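Local coordinates for putative cell invasion protein with MAC/Perforin domain (Bacteroides thetaiotaomicron VPI-5482, PDB 3KK7) that is of unconfirmed function but belongs to the membrane-attack complex/perforin family and may act on target membranes, perhaps in cell invasion, at residues Lys104-Ser109 and Asn117-Lys122; Gly160-Glu165 and Val245-Ser250; Ala224-Val229 and Lys241-Ala246; Tyr293-Leu298 and Tyr302-Ser307. All coordinates share one frame; numbering follows the deposited sequence.

Interaction 1 of 4, residues Lys104-Ser109 and Asn117-Lys122; sequences KALSYS and NKTFTK
L106 reaches across to N117 and T119 with its two methyl branches, one for each partner. Its CG lies opposite the backbone N (chi1 -174°), which carries the fork away from the strand; CD1 then turns to the asparagine amide, whereas CD2 continues the extended line of the chain. CD1 stands 3.2 Å from ND2 of N117, a close apolar-polar approach and not a bond, and the carbon of that amide, CG of N117, is 4.0 Å from the same methyl. The looser contact is CD2 with OG1 of T119, at 4.2 Å. In N117 a chi1 of -61° brings the amide toward L106, and its turn at chi2, -22°, presents ND2 to CD1. Both pairs slide past one another in opposite directions, so the methyl fork lies alongside its partners.

The leucine belongs to strand 93-108, a long strand of the bent antiparallel sheet at the heart of the MACPF domain, and residues 117-122 lie in the loop that leads on to helix 133-146. The contact thus holds a connecting loop against the sheet on the surface that L106 faces, while the neighbouring A105 and S107 turn the other way and touch helix 236-249. T119 is itself backed by I69 from another loop. Lysines lie near the margin: NZ of K104 and NZ of K122 are 6.8 Å apart, a like-charge proximity that the salt bridge from K104 to D337 is likely to ease. Deeper in the loop, the F120 ring stacks on that of F135.

Interaction 2 of 4, residues Gly160-Glu165 and Val245-Ser250; sequences GELSIE and VAINAS
I247 turns from helix 236-249 onto strand 157-173, meeting G160, E161 and L162 in a helix-on-sheet contact of the MACPF domain. The helix segment runs obliquely to the strand segment, with 35° between their directions and 9.2 Å between their axes at closest approach.

Between the two segments, apolar side chains meet in one pair. CD1 of L162 touches CG2 of I247 at 4.0 Å, the two side chains sliding past each other in opposite directions. F226 of the adjacent strand 220-230 touches both.

Side chain meets backbone through the other branch of the isoleucine. Its CG1 is beside the backbone N, opposite the carbonyl carbon (chi1 -73°), and the extended chain beyond carries CD1 to the strand, 3.9 Å from CA of G160 and 3.7 Å from O of E161. The absence of a side chain at G160 suits this approach: a CB there would point at the helix and come about 3.1 Å from CD1 of I247, a tight fit.

Polar groups are dealt with away from this apolar patch. E161 directs its CB away from the helix and forms a salt bridge with R139. Within residues 245-250, OG of S250 donates to O of A246 across 2.7 Å, the hydroxyl lying above the plane of that carbonyl.

Interaction 3 of 4, residues Ala224-Val229 and Lys241-Ala246; sequences ALFYGV and KDMDVA
M243, modelled as selenomethionine, brings its selenium to F226, a Met-aromatic contact, and its methyl to G228, joining helix 236-249 to strand 220-230 in the MACPF domain. The selenium sits 5.2 Å from the centroid of the F226 ring and 44° off the ring normal, so it approaches obliquely, neither squarely over the ring nor in its plane. Its nearest phenylalanine atom is in fact outside the ring: SE of M243 is 3.8 Å from CB of F226.

Two conformations produce this meeting. The F226 ring is carried beside its own backbone N, opposite the carbonyl carbon. M243 first extends, with CG opposite its backbone N, and then bends at chi2 (68°) and again at chi3 (69°), a double turn that brings the terminal methyl down onto the strand beyond the phenylalanine. One flexible side chain thereby serves two strand residues on the same surface, F226 by its selenium and G228 by its methyl.

All three residues are buried, and the layer continues around them. M243 also touches V158 of strand 157-173 and L291 of strand 288-298, which places it over the three adjacent strands, and F226 packs on L162. Y227 and V229 turn their CB atoms away from the helix. G228 brings only backbone to the contact: CE of M243 lies 3.8 Å from its N and 4.1 Å from its CA. There is little room for more, since a CB at this position would come about 3.1 Å from that same methyl carbon.

Interaction 4 of 4, residues Tyr293-Leu298 and Tyr302-Ser307; sequences YSIKTL and YGYSIS
T297 and Y304 exchange two hydrogen bonds, which tie strand residues 293-298 to the loop 302-307. The amide N of T297 donates to O of Y304 at 2.8 Å and 164°, arriving from above the carbonyl plane. In return, N of Y304 donates to OG1 of T297 at 2.6 Å and 168°, a short and nearly straight bond. The hydroxyl can accept it because chi1 of 52° places OG1 between the backbone N and the carbonyl carbon. Replacing T297 by a valine would remove that acceptor and would probably leave the Y304 amide without its mate, making the start of the turn less firmly fixed.

Weaker backbone contacts follow the same path. CA of K296 approaches O of Y304 at 3.4 Å and CA of S307 approaches O of I295 at 3.5 Å, both as C-H...O contacts. The chain here doubles back on strand 288-298 of the central MACPF sheet, on the way to strand 311-312, which pairs with it antiparallel; the backbone bond of I295 with T308 continues the attachment just beyond the loop residues.

Water supplies a bridge as well. One molecule donates to O of T297 at 2.9 Å and to O of S305 at 3.0 Å, spanning the two backbones.

Apolar contact comes from I295, whose CD1 lies 4.0 Å from CD2 of Y304, the side chains crossing obliquely. The aliphatic part of K296 runs along the loop, with CD 3.6 Å from O of S305, before its NZ makes a salt bridge to D71.

How the interactions relate
All four contacts lie within the MACPF domain and draw on one antiparallel sheet, whose neighbouring strands 93-108, 157-173, 220-230 and 288-298 contribute in that order to interactions 1, 2, 3 and 4. Chain order largely follows, although interactions 2 and 3 end together on helix 236-249 and share V245 and A246; their centres are only 8 Å apart. Backbone pairing joins each strand to the next, L106 to E161, G160 to F226 and L225 to S294. Interactions 1 and 4 lie farthest apart, about 20 Å between centres. The sheet thus carries helix 236-249 on one face and, at strand 93-108, a loop on the other, while a second loop follows strand 288-298, consistent with the MACPF architecture, in which helices flanking the sheet rearrange in pore-forming relatives.

Interaction 1 of 4, residues Lys104-Ser109 and Asn117-Lys122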
# COMPACT_ATOMS: atom_id res chain seq x y z
N LYS A 104 -3.54 -22.39 -15.79
CA LYS A 104 -2.27 -22.32 -15.08
C LYS A 104 -2.47 -23.21 -13.87
O LYS A 104 -3.52 -23.17 -13.25
CB LYS A 104 -1.95 -20.91 -14.53
CG LYS A 104 -2.32 -19.69 -15.35
CD LYS A 104 -2.45 -18.50 -14.37
CE LYS A 104 -2.63 -17.11 -15.04
NZ LYS A 104 -2.63 -16.05 -13.99
N ALA A 105 -1.45 -23.98 -13.52
CA ALA A 105 -1.46 -24.81 -12.32
C ALA A 105 -0.19 -24.48 -11.54
O ALA A 105 0.85 -24.22 -12.12
CB ALA A 105 -1.50 -26.31 -12.68
N LEU A 106 -0.29 -24.48 -10.22
CA LEU A 106 0.86 -24.23 -9.37
C LEU A 106 0.86 -25.23 -8.21
O LEU A 106 -0.13 -25.38 -7.52
CB LEU A 106 0.79 -22.81 -8.81
CG LEU A 106 2.00 -22.34 -8.01
CD1 LEU A 106 3.27 -22.37 -8.92
CD2 LEU A 106 1.70 -20.94 -7.46
N SER A 107 1.99 -25.88 -8.00
CA SER A 107 2.18 -26.74 -6.85
C SER A 107 3.26 -26.13 -5.97
O SER A 107 4.28 -25.67 -6.48
CB SER A 107 2.64 -28.10 -7.29
OG SER A 107 1.73 -28.67 -8.20
N TYR A 108 3.05 -26.19 -4.66
CA TYR A 108 3.95 -25.59 -3.70
C TYR A 108 3.92 -26.30 -2.36
O TYR A 108 2.87 -26.48 -1.75
CB TYR A 108 3.68 -24.08 -3.57
CG TYR A 108 2.27 -23.63 -3.17
CD1 TYR A 108 1.20 -23.68 -4.07
CD2 TYR A 108 2.03 -23.10 -1.89
CE1 TYR A 108 -0.10 -23.25 -3.69
CE2 TYR A 108 0.75 -22.66 -1.50
CZ TYR A 108 -0.31 -22.74 -2.40
OH TYR A 108 -1.55 -22.29 -2.00
N SER A 109 5.11 -26.71 -1.92
CA SER A 109 5.32 -27.42 -0.66
C SER A 109 5.31 -26.52 0.55
O SER A 109 5.33 -27.02 1.68
CB SER A 109 6.68 -28.12 -0.65
OG SER A 109 6.68 -29.20 -1.56
N ASN A 117 7.10 -19.28 -9.09
CA ASN A 117 6.91 -18.73 -10.44
C ASN A 117 6.60 -17.24 -10.46
O ASN A 117 6.17 -16.69 -11.46
CB ASN A 117 5.79 -19.50 -11.15
CG ASN A 117 6.10 -20.98 -11.31
OD1 ASN A 117 7.26 -21.38 -11.28
ND2 ASN A 117 5.07 -21.79 -11.50
N LYS A 118 6.82 -16.59 -9.32
CA LYS A 118 6.61 -15.17 -9.17
C LYS A 118 5.23 -14.70 -9.65
O LYS A 118 5.07 -13.60 -10.17
CB LYS A 118 7.73 -14.43 -9.93
CG LYS A 118 9.10 -14.63 -9.32
CD LYS A 118 10.08 -13.61 -9.90
CE LYS A 118 11.40 -13.54 -9.12
NZ LYS A 118 12.46 -12.93 -10.00
N THR A 119 4.22 -15.53 -9.40
CA THR A 119 2.87 -15.28 -9.91
C THR A 119 2.30 -13.93 -9.44
O THR A 119 1.79 -13.14 -10.26
CB THR A 119 1.90 -16.45 -9.54
OG1 THR A 119 2.50 -17.70 -9.94
CG2 THR A 119 0.53 -16.28 -10.21
N PHE A 120 2.40 -13.68 -8.13
CA PHE A 120 1.97 -12.38 -7.55
C PHE A 120 3.01 -11.28 -7.78
O PHE A 120 2.66 -10.18 -8.18
CB PHE A 120 1.68 -12.50 -6.05
CG PHE A 120 1.34 -11.20 -5.41
CD1 PHE A 120 0.27 -10.47 -5.86
CD2 PHE A 120 2.11 -10.68 -4.40
CE1 PHE A 120 -0.04 -9.24 -5.29
CE2 PHE A 120 1.80 -9.45 -3.84
CZ PHE A 120 0.72 -8.74 -4.29
N THR A 121 4.29 -11.62 -7.56
CA THR A 121 5.39 -10.68 -7.69
C THR A 121 5.35 -9.88 -8.98
O THR A 121 5.54 -8.66 -8.98
CB THR A 121 6.72 -11.42 -7.62
OG1 THR A 121 6.82 -12.03 -6.33
CG2 THR A 121 7.92 -10.50 -7.90
N LYS A 122 5.11 -10.57 -10.08
CA LYS A 122 5.16 -9.92 -11.38
C LYS A 122 3.95 -9.04 -11.68
O LYS A 122 4.01 -8.28 -12.63
CB LYS A 122 5.37 -10.93 -12.49
CG LYS A 122 4.18 -11.79 -12.81
CD LYS A 122 4.64 -12.91 -13.77
CE LYS A 122 3.50 -13.80 -14.21
NZ LYS A 122 3.94 -14.70 -15.33

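Interaction 2 of 4, residues Gly160-Glu165 and Val245-Ser250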
# COMPACT_ATOMS: atom_id res chain seq x y z
N GLY A 160 -1.72 -26.95 -3.87
CA GLY A 160 -1.97 -26.81 -5.32
C GLY A 160 -2.96 -25.70 -5.60
O GLY A 160 -3.80 -25.41 -4.77
N GLU A 161 -2.81 -25.05 -6.75
CA GLU A 161 -3.78 -24.06 -7.24
C GLU A 161 -3.99 -24.27 -8.72
O GLU A 161 -3.04 -24.57 -9.46
CB GLU A 161 -3.33 -22.64 -6.96
CG GLU A 161 -4.38 -21.59 -7.32
CD GLU A 161 -3.90 -20.16 -7.16
OE1 GLU A 161 -2.80 -19.94 -6.63
OE2 GLU A 161 -4.63 -19.25 -7.56
N LEU A 162 -5.24 -24.16 -9.16
CA LEU A 162 -5.56 -24.25 -10.59
C LEU A 162 -6.30 -22.99 -10.97
O LEU A 162 -7.05 -22.46 -10.16
CB LEU A 162 -6.41 -25.50 -10.90
CG LEU A 162 -6.95 -25.80 -12.31
CD1 LEU A 162 -5.82 -25.96 -13.33
CD2 LEU A 162 -7.84 -27.08 -12.34
N SER A 163 -6.07 -22.52 -12.20
CA SER A 163 -6.83 -21.41 -12.74
C SER A 163 -7.33 -21.72 -14.14
O SER A 163 -6.58 -22.16 -15.00
CB SER A 163 -6.02 -20.12 -12.75
OG SER A 163 -6.88 -19.01 -12.94
N ILE A 164 -8.62 -21.50 -14.34
CA ILE A 164 -9.27 -21.78 -15.60
C ILE A 164 -9.96 -20.48 -15.94
O ILE A 164 -10.85 -20.06 -15.20
CB ILE A 164 -10.30 -22.92 -15.45
CG1 ILE A 164 -9.58 -24.20 -15.02
CG2 ILE A 164 -11.10 -23.15 -16.74
CD1 ILE A 164 -10.45 -25.41 -14.93
N GLU A 165 -9.54 -19.86 -17.04
CA GLU A 165 -9.98 -18.50 -17.38
C GLU A 165 -10.48 -18.38 -18.81
O GLU A 165 -9.79 -18.79 -19.77
CB GLU A 165 -8.83 -17.51 -17.19
CG GLU A 165 -8.26 -17.55 -15.82
CD GLU A 165 -7.21 -16.50 -15.52
OE1 GLU A 165 -6.49 -16.02 -16.44
OE2 GLU A 165 -7.11 -16.18 -14.33
N VAL A 245 1.15 -33.49 -11.23
CA VAL A 245 0.52 -34.61 -11.95
C VAL A 245 -0.93 -34.73 -11.52
O VAL A 245 -1.80 -34.98 -12.36
CB VAL A 245 1.22 -35.96 -11.65
CG1 VAL A 245 0.50 -37.13 -12.34
CG2 VAL A 245 2.70 -35.90 -12.08
N ALA A 246 -1.18 -34.54 -10.22
CA ALA A 246 -2.53 -34.72 -9.70
C ALA A 246 -3.45 -33.64 -10.24
O ALA A 246 -4.52 -33.93 -10.78
CB ALA A 246 -2.52 -34.72 -8.21
N ILE A 247 -3.04 -32.38 -10.09
CA ILE A 247 -3.84 -31.27 -10.62
C ILE A 247 -4.22 -31.55 -12.06
O ILE A 247 -5.37 -31.46 -12.43
CB ILE A 247 -3.09 -29.93 -10.58
CG1 ILE A 247 -3.00 -29.43 -9.13
CG2 ILE A 247 -3.84 -28.89 -11.47
CD1 ILE A 247 -2.12 -28.15 -8.95
N ASN A 248 -3.22 -31.92 -12.85
CA ASN A 248 -3.41 -32.16 -14.26
C ASN A 248 -4.29 -33.36 -14.60
O ASN A 248 -4.87 -33.40 -15.68
CB ASN A 248 -2.05 -32.25 -14.95
CG ASN A 248 -1.98 -31.38 -16.18
OD1 ASN A 248 -2.29 -30.16 -16.13
ND2 ASN A 248 -1.53 -31.97 -17.30
N ALA A 249 -4.41 -34.33 -13.70
CA ALA A 249 -5.33 -35.45 -13.91
C ALA A 249 -6.71 -35.20 -13.30
O ALA A 249 -7.59 -36.06 -13.39
CB ALA A 249 -4.76 -36.74 -13.33
N SER A 250 -6.92 -34.02 -12.72
CA SER A 250 -8.09 -33.77 -11.87
C SER A 250 -9.10 -32.79 -12.42
O SER A 250 -9.98 -32.36 -11.68
CB SER A 250 -7.64 -33.29 -10.50
OG SER A 250 -7.03 -34.37 -9.82

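Interaction 3 of 4, residues Ala224-Val229 and Lys241-Ala246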
# COMPACT_ATOMS: atom_id res chain seq x y z
N ALA A 224 -9.34 -23.17 -8.18
CA ALA A 224 -9.39 -24.33 -7.32
C ALA A 224 -8.10 -24.39 -6.50
O ALA A 224 -7.01 -24.21 -7.06
CB ALA A 224 -9.55 -25.61 -8.15
N LEU A 225 -8.23 -24.63 -5.20
CA LEU A 225 -7.09 -24.85 -4.33
C LEU A 225 -7.10 -26.30 -3.91
O LEU A 225 -8.17 -26.89 -3.75
CB LEU A 225 -7.14 -23.95 -3.10
CG LEU A 225 -7.34 -22.46 -3.39
CD1 LEU A 225 -7.62 -21.74 -2.09
CD2 LEU A 225 -6.11 -21.93 -4.08
N PHE A 226 -5.91 -26.87 -3.75
CA PHE A 226 -5.73 -28.26 -3.39
C PHE A 226 -4.87 -28.40 -2.13
O PHE A 226 -3.90 -27.63 -1.91
CB PHE A 226 -5.06 -29.06 -4.52
CG PHE A 226 -5.82 -29.08 -5.82
CD1 PHE A 226 -5.88 -27.96 -6.62
CD2 PHE A 226 -6.44 -30.21 -6.25
CE1 PHE A 226 -6.56 -27.99 -7.81
CE2 PHE A 226 -7.13 -30.22 -7.43
CZ PHE A 226 -7.17 -29.12 -8.21
N TYR A 227 -5.23 -29.38 -1.32
CA TYR A 227 -4.47 -29.72 -0.14
C TYR A 227 -4.24 -31.22 -0.12
O TYR A 227 -5.18 -31.99 0.06
CB TYR A 227 -5.21 -29.24 1.11
CG TYR A 227 -4.46 -29.51 2.39
CD1 TYR A 227 -4.61 -30.71 3.06
CD2 TYR A 227 -3.59 -28.53 2.95
CE1 TYR A 227 -3.92 -30.95 4.26
CE2 TYR A 227 -2.90 -28.78 4.16
CZ TYR A 227 -3.08 -29.99 4.79
OH TYR A 227 -2.42 -30.26 5.96
N GLY A 228 -2.99 -31.62 -0.35
CA GLY A 228 -2.58 -33.04 -0.39
C GLY A 228 -1.60 -33.49 0.70
O GLY A 228 -0.69 -32.73 1.12
N VAL A 229 -1.79 -34.73 1.17
CA VAL A 229 -0.81 -35.39 2.02
C VAL A 229 -0.10 -36.44 1.16
O VAL A 229 -0.68 -37.47 0.80
CB VAL A 229 -1.45 -36.00 3.27
CG1 VAL A 229 -0.44 -36.82 4.06
CG2 VAL A 229 -2.04 -34.89 4.13
N LYS A 241 6.05 -32.25 -7.97
CA LYS A 241 5.84 -33.03 -9.18
C LYS A 241 4.62 -33.94 -8.98
O LYS A 241 3.80 -34.09 -9.90
CB LYS A 241 7.09 -33.83 -9.58
CG LYS A 241 7.06 -34.44 -11.00
N ASP A 242 4.45 -34.50 -7.79
CA ASP A 242 3.25 -35.29 -7.52
C ASP A 242 1.99 -34.43 -7.65
O ASP A 242 1.00 -34.83 -8.24
CB ASP A 242 3.30 -35.96 -6.15
CG ASP A 242 4.35 -37.09 -6.07
OD1 ASP A 242 4.88 -37.50 -7.12
OD2 ASP A 242 4.63 -37.59 -4.96
N MSE A 243 2.02 -33.23 -7.11
CA MSE A 243 0.85 -32.35 -7.17
C MSE A 243 0.61 -31.87 -8.62
O MSE A 243 -0.53 -31.89 -9.11
CB MSE A 243 1.02 -31.19 -6.18
CG MSE A 243 -0.10 -30.14 -6.22
SE MSE A 243 -1.82 -30.77 -5.60
CE MSE A 243 -1.38 -30.98 -3.70
N ASP A 244 1.70 -31.46 -9.29
CA ASP A 244 1.65 -31.14 -10.72
C ASP A 244 0.88 -32.22 -11.52
O ASP A 244 0.06 -31.90 -12.37
CB ASP A 244 3.08 -31.02 -11.30
CG ASP A 244 3.81 -29.74 -10.90
OD1 ASP A 244 3.23 -28.82 -10.28
OD2 ASP A 244 5.00 -29.67 -11.21
N VAL A 245 1.15 -33.49 -11.23
CA VAL A 245 0.52 -34.61 -11.95
C VAL A 245 -0.93 -34.73 -11.52
O VAL A 245 -1.80 -34.98 -12.36
CB VAL A 245 1.22 -35.96 -11.65
CG1 VAL A 245 0.50 -37.13 -12.34
CG2 VAL A 245 2.70 -35.90 -12.08
N ALA A 246 -1.18 -34.54 -10.22
CA ALA A 246 -2.53 -34.72 -9.70
C ALA A 246 -3.45 -33.64 -10.24
O ALA A 246 -4.52 -33.93 -10.78
CB ALA A 246 -2.52 -34.72 -8.21

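Interaction 4 of 4, residues Tyr293-Leu298 and Tyr302-Ser307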
# COMPACT_ATOMS: atom_id res chain seq x y z
N TYR A 293 -9.97 -30.56 -2.39
CA TYR A 293 -10.03 -29.30 -3.16
C TYR A 293 -11.22 -28.44 -2.84
O TYR A 293 -12.20 -28.91 -2.30
CB TYR A 293 -10.07 -29.58 -4.65
CG TYR A 293 -11.40 -30.10 -5.20
CD1 TYR A 293 -11.75 -31.45 -5.09
CD2 TYR A 293 -12.28 -29.27 -5.91
CE1 TYR A 293 -12.93 -31.94 -5.62
CE2 TYR A 293 -13.51 -29.77 -6.44
CZ TYR A 293 -13.81 -31.10 -6.29
OH TYR A 293 -14.97 -31.62 -6.78
N SER A 294 -11.12 -27.17 -3.19
CA SER A 294 -12.23 -26.26 -3.08
C SER A 294 -12.18 -25.36 -4.29
O SER A 294 -11.11 -24.92 -4.68
CB SER A 294 -12.12 -25.45 -1.79
OG SER A 294 -13.06 -24.39 -1.74
N ILE A 295 -13.32 -25.12 -4.92
CA ILE A 295 -13.35 -24.21 -6.04
C ILE A 295 -14.21 -22.98 -5.77
O ILE A 295 -14.99 -22.95 -4.81
CB ILE A 295 -13.82 -24.89 -7.31
CG1 ILE A 295 -15.25 -25.39 -7.17
CG2 ILE A 295 -12.90 -26.01 -7.67
CD1 ILE A 295 -15.95 -25.35 -8.50
N LYS A 296 -14.01 -21.98 -6.61
CA LYS A 296 -14.76 -20.74 -6.59
C LYS A 296 -14.76 -20.21 -8.00
O LYS A 296 -13.70 -20.19 -8.63
CB LYS A 296 -14.13 -19.69 -5.67
CG LYS A 296 -15.03 -18.42 -5.52
CD LYS A 296 -14.57 -17.41 -4.43
CE LYS A 296 -13.38 -16.56 -4.84
NZ LYS A 296 -13.20 -15.43 -3.87
N THR A 297 -15.92 -19.79 -8.50
CA THR A 297 -16.00 -19.22 -9.84
C THR A 297 -16.13 -17.72 -9.70
O THR A 297 -16.69 -17.22 -8.73
CB THR A 297 -17.15 -19.79 -10.67
OG1 THR A 297 -18.37 -19.70 -9.93
CG2 THR A 297 -16.89 -21.23 -11.02
N LEU A 298 -15.53 -17.01 -10.65
CA LEU A 298 -15.56 -15.55 -10.70
C LEU A 298 -16.34 -15.18 -11.94
O LEU A 298 -15.90 -15.52 -13.05
CB LEU A 298 -14.16 -14.97 -10.80
CG LEU A 298 -13.20 -15.26 -9.66
CD1 LEU A 298 -11.93 -14.47 -9.89
CD2 LEU A 298 -13.79 -14.89 -8.34
N TYR A 302 -24.54 -19.74 -12.60
CA TYR A 302 -24.69 -21.20 -12.43
C TYR A 302 -23.41 -21.85 -11.95
O TYR A 302 -23.14 -23.03 -12.21
CB TYR A 302 -25.21 -21.85 -13.73
CG TYR A 302 -26.48 -21.21 -14.25
CD1 TYR A 302 -27.73 -21.51 -13.68
CD2 TYR A 302 -26.44 -20.28 -15.30
CE1 TYR A 302 -28.91 -20.90 -14.14
CE2 TYR A 302 -27.62 -19.66 -15.78
CZ TYR A 302 -28.85 -19.98 -15.19
OH TYR A 302 -30.00 -19.37 -15.66
N GLY A 303 -22.63 -21.08 -11.20
CA GLY A 303 -21.35 -21.54 -10.68
C GLY A 303 -21.27 -21.51 -9.17
O GLY A 303 -22.17 -21.96 -8.48
N TYR A 304 -20.16 -21.00 -8.66
CA TYR A 304 -19.89 -21.07 -7.24
C TYR A 304 -19.22 -19.80 -6.77
O TYR A 304 -18.00 -19.74 -6.61
CB TYR A 304 -19.06 -22.33 -6.93
CG TYR A 304 -19.78 -23.61 -7.29
CD1 TYR A 304 -20.56 -24.29 -6.35
CD2 TYR A 304 -19.71 -24.13 -8.58
CE1 TYR A 304 -21.24 -25.46 -6.67
CE2 TYR A 304 -20.38 -25.29 -8.91
CZ TYR A 304 -21.14 -25.96 -7.95
OH TYR A 304 -21.79 -27.13 -8.29
N SER A 305 -20.05 -18.80 -6.52
CA SER A 305 -19.62 -17.46 -6.15
C SER A 305 -18.87 -17.42 -4.82
O SER A 305 -18.05 -16.53 -4.59
CB SER A 305 -20.84 -16.51 -6.11
OG SER A 305 -21.83 -16.92 -5.16
N ILE A 306 -19.18 -18.37 -3.94
CA ILE A 306 -18.57 -18.48 -2.62
C ILE A 306 -17.73 -19.74 -2.64
O ILE A 306 -18.20 -20.78 -3.09
CB ILE A 306 -19.65 -18.62 -1.51
CG1 ILE A 306 -20.51 -17.34 -1.46
CG2 ILE A 306 -19.01 -18.93 -0.13
CD1 ILE A 306 -21.86 -17.49 -0.68
N SER A 307 -16.50 -19.66 -2.16
CA SER A 307 -15.65 -20.85 -2.15
C SER A 307 -16.41 -22.04 -1.59
O SER A 307 -17.10 -21.88 -0.59
CB SER A 307 -14.36 -20.59 -1.34
OG SER A 307 -13.38 -20.02 -2.20
O HOH W 1 -11.68 -21.69 -3.09
O HOH W 2 -16.69 -15.05 -6.88